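Local structure of 3'-5' exonuclease crn-4 (Caenorhabditis elegans, 5DK5) at residues Cys16-Asp19 against Thr20-Ile23; Thr282-Gln285 against Gln286-Asp290. The protein degrades DNA and RNA from the 3' end as a metal-dependent DEDDh exonuclease and takes part in apoptotic DNA breakdown. One frame throughout, in Å; residues are numbered along the deposited sequence.

How the contacts relate
From the N terminus, the chain first passes through contact 1, where the lead-in C16-D19 runs directly into T20-I23 at the start of strand 20-28, a central strand of the exonuclease sheet. Contact 2 comes much later, in the loop between strand 253-256 and helix 300-305, where T282-Q285 turns into Q286-D290 close to the zinc site. Both are local: contact 1 packs a strand's first residues on its lead-in, contact 2 closes a turn within a loop. They follow in series, neither nesting nor crossing. The centres of contact 1 and contact 2 are about 33 Å apart. Contact 1 joins the lead-in to an inner strand beside helix 191-207; contact 2 shapes a surface loop packing toward R225 and R248.

Contact 1 (Cys16-Asp19 against Thr20-Ile23); sequences CPFD and TLLI
L21 reaches back over the bend that leads into strand 20-28 of the RNase H-like exonuclease fold, and its two methyls meet the side chains of C16 and F18. CD1 of L21 lies 4.0 Å from SG of C16, while CD2 of L21 lies 4.0 Å from CB of F18; a single isobutyl fork thus touches both residues. The L21 chain, with CG anti to its carbonyl carbon (chi1 -65°), sends this fork back toward the incoming loop. Behind it, the sulfur is tied into the bend: the backbone N of F18 donates to SG of C16 over 3.5 Å, nearly straight at 162°. That bond spans P17, and the same sulfur lies in the plane of the F18 ring, at its edge. The ring itself turns away from L21, toward A117 and V214, so the leucine meets F18 chiefly at CB.

Further out, backbone bonds of L21 with Y49 and of L22 with A117 and V119 set the new strand between strands 41-50 and 116-120, and L202 of helix 191-207 packs on L21. D19, bonded through its backbone to V51, extends the pairing just ahead of the strand. On the other side of the chain from the leucine, the T20 hydroxyl folds back over the preceding peptide, with OG1 of T20 3.2 Å from C of D19.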
ATOM      1  N   CYS B  16     -19.939 -21.040 -31.711  1.00 55.62           N
ATOM      2  CA  CYS B  16     -19.131 -21.241 -30.510  1.00 52.83           C
ATOM      3  C   CYS B  16     -19.255 -22.682 -30.011  1.00 49.13           C
ATOM      4  O   CYS B  16     -20.365 -23.192 -29.875  1.00 48.84           O
ATOM      5  CB  CYS B  16     -19.556 -20.264 -29.415  1.00 51.93           C
ATOM      6  SG  CYS B  16     -18.634 -20.435 -27.867  1.00 43.74           S
ATOM      7  N   PRO B  17     -18.117 -23.341 -29.727  1.00 44.67           N
ATOM      8  CA  PRO B  17     -18.171 -24.752 -29.326  1.00 41.11           C
ATOM      9  C   PRO B  17     -18.551 -24.968 -27.859  1.00 41.02           C
ATOM     10  O   PRO B  17     -18.637 -26.115 -27.421  1.00 38.85           O
ATOM     11  CB  PRO B  17     -16.747 -25.232 -29.589  1.00 43.76           C
ATOM     12  CG  PRO B  17     -15.911 -24.035 -29.320  1.00 43.56           C
ATOM     13  CD  PRO B  17     -16.728 -22.845 -29.775  1.00 44.28           C
ATOM     14  N   PHE B  18     -18.766 -23.885 -27.117  1.00 43.30           N
ATOM     15  CA  PHE B  18     -19.148 -23.966 -25.709  1.00 42.11           C
ATOM     16  C   PHE B  18     -20.618 -23.601 -25.532  1.00 41.72           C
ATOM     17  O   PHE B  18     -21.112 -22.670 -26.163  1.00 40.53           O
ATOM     18  CB  PHE B  18     -18.275 -23.039 -24.858  1.00 42.73           C
ATOM     19  CG  PHE B  18     -16.805 -23.329 -24.960  1.00 41.65           C
ATOM     20  CD1 PHE B  18     -16.216 -24.279 -24.145  1.00 34.71           C
ATOM     21  CD2 PHE B  18     -16.013 -22.649 -25.870  1.00 41.20           C
ATOM     22  CE1 PHE B  18     -14.864 -24.548 -24.236  1.00 38.11           C
ATOM     23  CE2 PHE B  18     -14.660 -22.914 -25.965  1.00 39.48           C
ATOM     24  CZ  PHE B  18     -14.086 -23.865 -25.148  1.00 37.63           C
ATOM     25  N   ASP B  19     -21.314 -24.342 -24.675  1.00 45.62           N
ATOM     26  CA  ASP B  19     -22.704 -24.030 -24.351  1.00 47.73           C
ATOM     27  C   ASP B  19     -22.791 -22.935 -23.289  1.00 42.30           C
ATOM     28  O   ASP B  19     -23.835 -22.303 -23.123  1.00 39.29           O
ATOM     29  CB  ASP B  19     -23.437 -25.285 -23.872  1.00 53.36           C
ATOM     30  CG  ASP B  19     -23.986 -26.114 -25.019  1.00 61.59           C
ATOM     31  OD1 ASP B  19     -23.369 -26.121 -26.106  1.00 63.40           O
ATOM     32  OD2 ASP B  19     -25.042 -26.758 -24.835  1.00 65.79           O
ATOM     33  N   THR B  20     -21.689 -22.717 -22.576  1.00 41.48           N
ATOM     34  CA  THR B  20     -21.634 -21.712 -21.518  1.00 38.82           C
ATOM     35  C   THR B  20     -20.341 -20.907 -21.588  1.00 36.61           C
ATOM     36  O   THR B  20     -19.255 -21.467 -21.735  1.00 36.14           O
ATOM     37  CB  THR B  20     -21.742 -22.355 -20.122  1.00 40.43           C
ATOM     38  OG1 THR B  20     -22.917 -23.169 -20.054  1.00 43.15           O
ATOM     39  CG2 THR B  20     -21.806 -21.287 -19.033  1.00 40.54           C
ATOM     40  N   LEU B  21     -20.475 -19.587 -21.484  1.00 34.82           N
ATOM     41  CA  LEU B  21     -19.330 -18.687 -21.415  1.00 32.61           C
ATOM     42  C   LEU B  21     -19.409 -17.827 -20.158  1.00 35.40           C
ATOM     43  O   LEU B  21     -20.405 -17.144 -19.919  1.00 33.44           O
ATOM     44  CB  LEU B  21     -19.262 -17.798 -22.657  1.00 37.75           C
ATOM     45  CG  LEU B  21     -19.014 -18.508 -23.990  1.00 34.40           C
ATOM     46  CD1 LEU B  21     -19.092 -17.513 -25.134  1.00 35.25           C
ATOM     47  CD2 LEU B  21     -17.667 -19.219 -23.989  1.00 33.89           C
ATOM     48  N   LEU B  22     -18.347 -17.868 -19.360  1.00 36.25           N
ATOM     49  CA  LEU B  22     -18.283 -17.111 -18.117  1.00 37.73           C
ATOM     50  C   LEU B  22     -17.429 -15.867 -18.302  1.00 29.07           C
ATOM     51  O   LEU B  22     -16.213 -15.957 -18.437  1.00 28.64           O
ATOM     52  CB  LEU B  22     -17.713 -17.974 -16.990  1.00 37.98           C
ATOM     53  CG  LEU B  22     -18.452 -19.282 -16.697  1.00 38.38           C
ATOM     54  CD1 LEU B  22     -17.752 -20.042 -15.581  1.00 38.84           C
ATOM     55  CD2 LEU B  22     -19.910 -19.024 -16.338  1.00 29.63           C
ATOM     56  N   ILE B  23     -18.068 -14.705 -18.309  1.00 29.25           N
ATOM     57  CA  ILE B  23     -17.342 -13.452 -18.444  1.00 28.90           C
ATOM     58  C   ILE B  23     -16.672 -13.127 -17.110  1.00 27.75           C
ATOM     59  O   ILE B  23     -17.345 -12.794 -16.137  1.00 27.30           O
ATOM     60  CB  ILE B  23     -18.265 -12.297 -18.873  1.00 29.61           C
ATOM     61  CG1 ILE B  23     -18.833 -12.552 -20.271  1.00 31.25           C
ATOM     62  CG2 ILE B  23     -17.511 -10.970 -18.869  1.00 32.89           C
ATOM     63  CD1 ILE B  23     -20.087 -13.404 -20.291  1.00 31.65           C
TER

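Contact 2 (Thr282-Gln285 against Gln286-Asp290); sequences TSHQ and QTPHD
ND1 of H284 accepts the backbone N-H of Q286 at 3.1 Å, closing a tight turn of the loop beside the zinc site. The N-H...N angle is 157°, but the donor stands 29° out of the imidazole plane. With CG anti to the backbone N (chi1 -160°), the ring swings forward under the chain that follows it. T287 then lies over one face: its CA makes a CH-pi contact 4.0 Å from the H284 ring centroid, almost on the ring normal. P288, the centre of an inverse gamma turn, brings CD to 4.0 Å from NE2 of H284, the two side chains crossing at about a right angle.

A water closes the same turn from the backbone side, donating to O of H284 at 2.9 Å and accepting from N of T287 at 2.8 Å. Upstream, the bent chain of Q285 curls back so that NE2 of Q285 donates to O of S283 at 3.1 Å, approaching from above the carbonyl plane; this side chain also lies about 4 Å from that of C220, a zinc ligand. The amide of Q286 uses both ends outside the turn, NE2 to O of A222 and OE1 to NH2 of R225.

Since NE2 of H284 is hydrogen-bonded to O of R248 while ND1 accepts, the imidazole is probably neutral with its proton on NE2, and bonds at both nitrogens fix its rotation.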
ATOM      1  N   THR B 282       4.317 -26.406 -12.430  1.00 61.11           N
ATOM      2  CA  THR B 282       4.824 -26.520 -11.068  1.00 58.81           C
ATOM      3  C   THR B 282       6.065 -25.654 -10.872  1.00 58.35           C
ATOM      4  O   THR B 282       6.188 -24.944  -9.874  1.00 54.94           O
ATOM      5  CB  THR B 282       5.168 -27.982 -10.721  1.00 57.16           C
ATOM      6  OG1 THR B 282       3.984 -28.784 -10.800  1.00 57.12           O
ATOM      7  CG2 THR B 282       5.754 -28.088  -9.315  1.00 56.55           C
ATOM      8  N   SER B 283       6.978 -25.727 -11.836  1.00 63.56           N
ATOM      9  CA  SER B 283       8.236 -24.991 -11.777  1.00 62.93           C
ATOM     10  C   SER B 283       8.435 -24.123 -13.016  1.00 59.89           C
ATOM     11  O   SER B 283       8.002 -24.478 -14.112  1.00 60.49           O
ATOM     12  CB  SER B 283       9.409 -25.963 -11.628  1.00 65.99           C
ATOM     13  OG  SER B 283      10.648 -25.288 -11.761  1.00 67.43           O
ATOM     14  N   HIS B 284       9.093 -22.983 -12.828  1.00 42.92           N
ATOM     15  CA  HIS B 284       9.419 -22.087 -13.931  1.00 39.09           C
ATOM     16  C   HIS B 284      10.475 -22.734 -14.827  1.00 39.62           C
ATOM     17  O   HIS B 284      11.535 -23.140 -14.352  1.00 40.71           O
ATOM     18  CB  HIS B 284       9.913 -20.742 -13.390  1.00 32.91           C
ATOM     19  CG  HIS B 284       9.817 -19.617 -14.377  1.00 30.41           C
ATOM     20  ND1 HIS B 284       9.961 -19.804 -15.733  1.00 32.00           N
ATOM     21  CD2 HIS B 284       9.587 -18.296 -14.198  1.00 29.84           C
ATOM     22  CE1 HIS B 284       9.830 -18.641 -16.351  1.00 32.58           C
ATOM     23  NE2 HIS B 284       9.600 -17.712 -15.442  1.00 31.71           N
ATOM     24  N   GLN B 285      10.181 -22.830 -16.120  1.00 40.36           N
ATOM     25  CA  GLN B 285      11.045 -23.545 -17.060  1.00 40.76           C
ATOM     26  C   GLN B 285      12.080 -22.637 -17.725  1.00 38.96           C
ATOM     27  O   GLN B 285      13.042 -23.115 -18.322  1.00 41.26           O
ATOM     28  CB  GLN B 285      10.195 -24.227 -18.134  1.00 42.28           C
ATOM     29  CG  GLN B 285       9.243 -25.277 -17.589  1.00 41.96           C
ATOM     30  CD  GLN B 285       9.969 -26.412 -16.896  1.00 41.16           C
ATOM     31  OE1 GLN B 285      10.889 -27.009 -17.456  1.00 42.66           O
ATOM     32  NE2 GLN B 285       9.567 -26.709 -15.667  1.00 39.85           N
ATOM     33  N   GLN B 286      11.869 -21.328 -17.624  1.00 36.45           N
ATOM     34  CA  GLN B 286      12.770 -20.344 -18.216  1.00 35.22           C
ATOM     35  C   GLN B 286      13.031 -19.189 -17.253  1.00 32.47           C
ATOM     36  O   GLN B 286      12.791 -18.029 -17.585  1.00 30.24           O
ATOM     37  CB  GLN B 286      12.183 -19.818 -19.527  1.00 32.03           C
ATOM     38  CG  GLN B 286      11.953 -20.903 -20.569  1.00 36.48           C
ATOM     39  CD  GLN B 286      11.304 -20.375 -21.831  1.00 36.44           C
ATOM     40  OE1 GLN B 286      10.122 -20.031 -21.838  1.00 35.14           O
ATOM     41  NE2 GLN B 286      12.078 -20.304 -22.908  1.00 37.39           N
ATOM     42  N   THR B 287      13.523 -19.514 -16.060  1.00 34.70           N
ATOM     43  CA  THR B 287      13.771 -18.509 -15.031  1.00 35.77           C
ATOM     44  C   THR B 287      14.708 -17.413 -15.548  1.00 34.97           C
ATOM     45  O   THR B 287      15.825 -17.708 -15.971  1.00 34.46           O
ATOM     46  CB  THR B 287      14.387 -19.137 -13.767  1.00 38.22           C
ATOM     47  OG1 THR B 287      13.564 -20.220 -13.314  1.00 40.18           O
ATOM     48  CG2 THR B 287      14.515 -18.099 -12.656  1.00 36.23           C
ATOM     49  N   PRO B 288      14.257 -16.146 -15.523  1.00 32.92           N
ATOM     50  CA  PRO B 288      15.105 -15.058 -16.022  1.00 34.86           C
ATOM     51  C   PRO B 288      16.161 -14.633 -15.001  1.00 35.55           C
ATOM     52  O   PRO B 288      16.004 -13.612 -14.333  1.00 34.88           O
ATOM     53  CB  PRO B 288      14.100 -13.937 -16.285  1.00 32.29           C
ATOM     54  CG  PRO B 288      13.057 -14.144 -15.246  1.00 27.42           C
ATOM     55  CD  PRO B 288      12.948 -15.642 -15.064  1.00 27.75           C
ATOM     56  N   HIS B 289      17.227 -15.420 -14.890  1.00 45.29           N
ATOM     57  CA  HIS B 289      18.293 -15.144 -13.933  1.00 46.43           C
ATOM     58  C   HIS B 289      18.966 -13.805 -14.216  1.00 47.62           C
ATOM     59  O   HIS B 289      19.420 -13.122 -13.297  1.00 46.85           O
ATOM     60  CB  HIS B 289      19.333 -16.266 -13.959  1.00 48.73           C
ATOM     61  CG  HIS B 289      18.783 -17.606 -13.584  1.00 49.32           C
ATOM     62  ND1 HIS B 289      18.328 -17.894 -12.314  1.00 48.97           N
ATOM     63  CD2 HIS B 289      18.613 -18.737 -14.310  1.00 50.06           C
ATOM     64  CE1 HIS B 289      17.901 -19.144 -12.275  1.00 48.62           C
ATOM     65  NE2 HIS B 289      18.064 -19.677 -13.473  1.00 49.45           N
ATOM     66  N   ASP B 290      19.022 -13.436 -15.493  1.00 50.33           N
ATOM     67  CA  ASP B 290      19.649 -12.185 -15.913  1.00 50.82           C
ATOM     68  C   ASP B 290      18.991 -10.963 -15.277  1.00 49.11           C
ATOM     69  O   ASP B 290      19.626  -9.921 -15.122  1.00 53.79           O
ATOM     70  CB  ASP B 290      19.603 -12.060 -17.437  1.00 52.90           C
ATOM     71  CG  ASP B 290      18.202 -12.241 -17.993  1.00 52.48           C
ATOM     72  OD1 ASP B 290      17.760 -13.401 -18.116  1.00 52.75           O
ATOM     73  OD2 ASP B 290      17.544 -11.227 -18.308  1.00 52.19           O
TER
HETATM   74  O   HOH W   1      14.062 -22.158 -15.260  1.00 43.87           O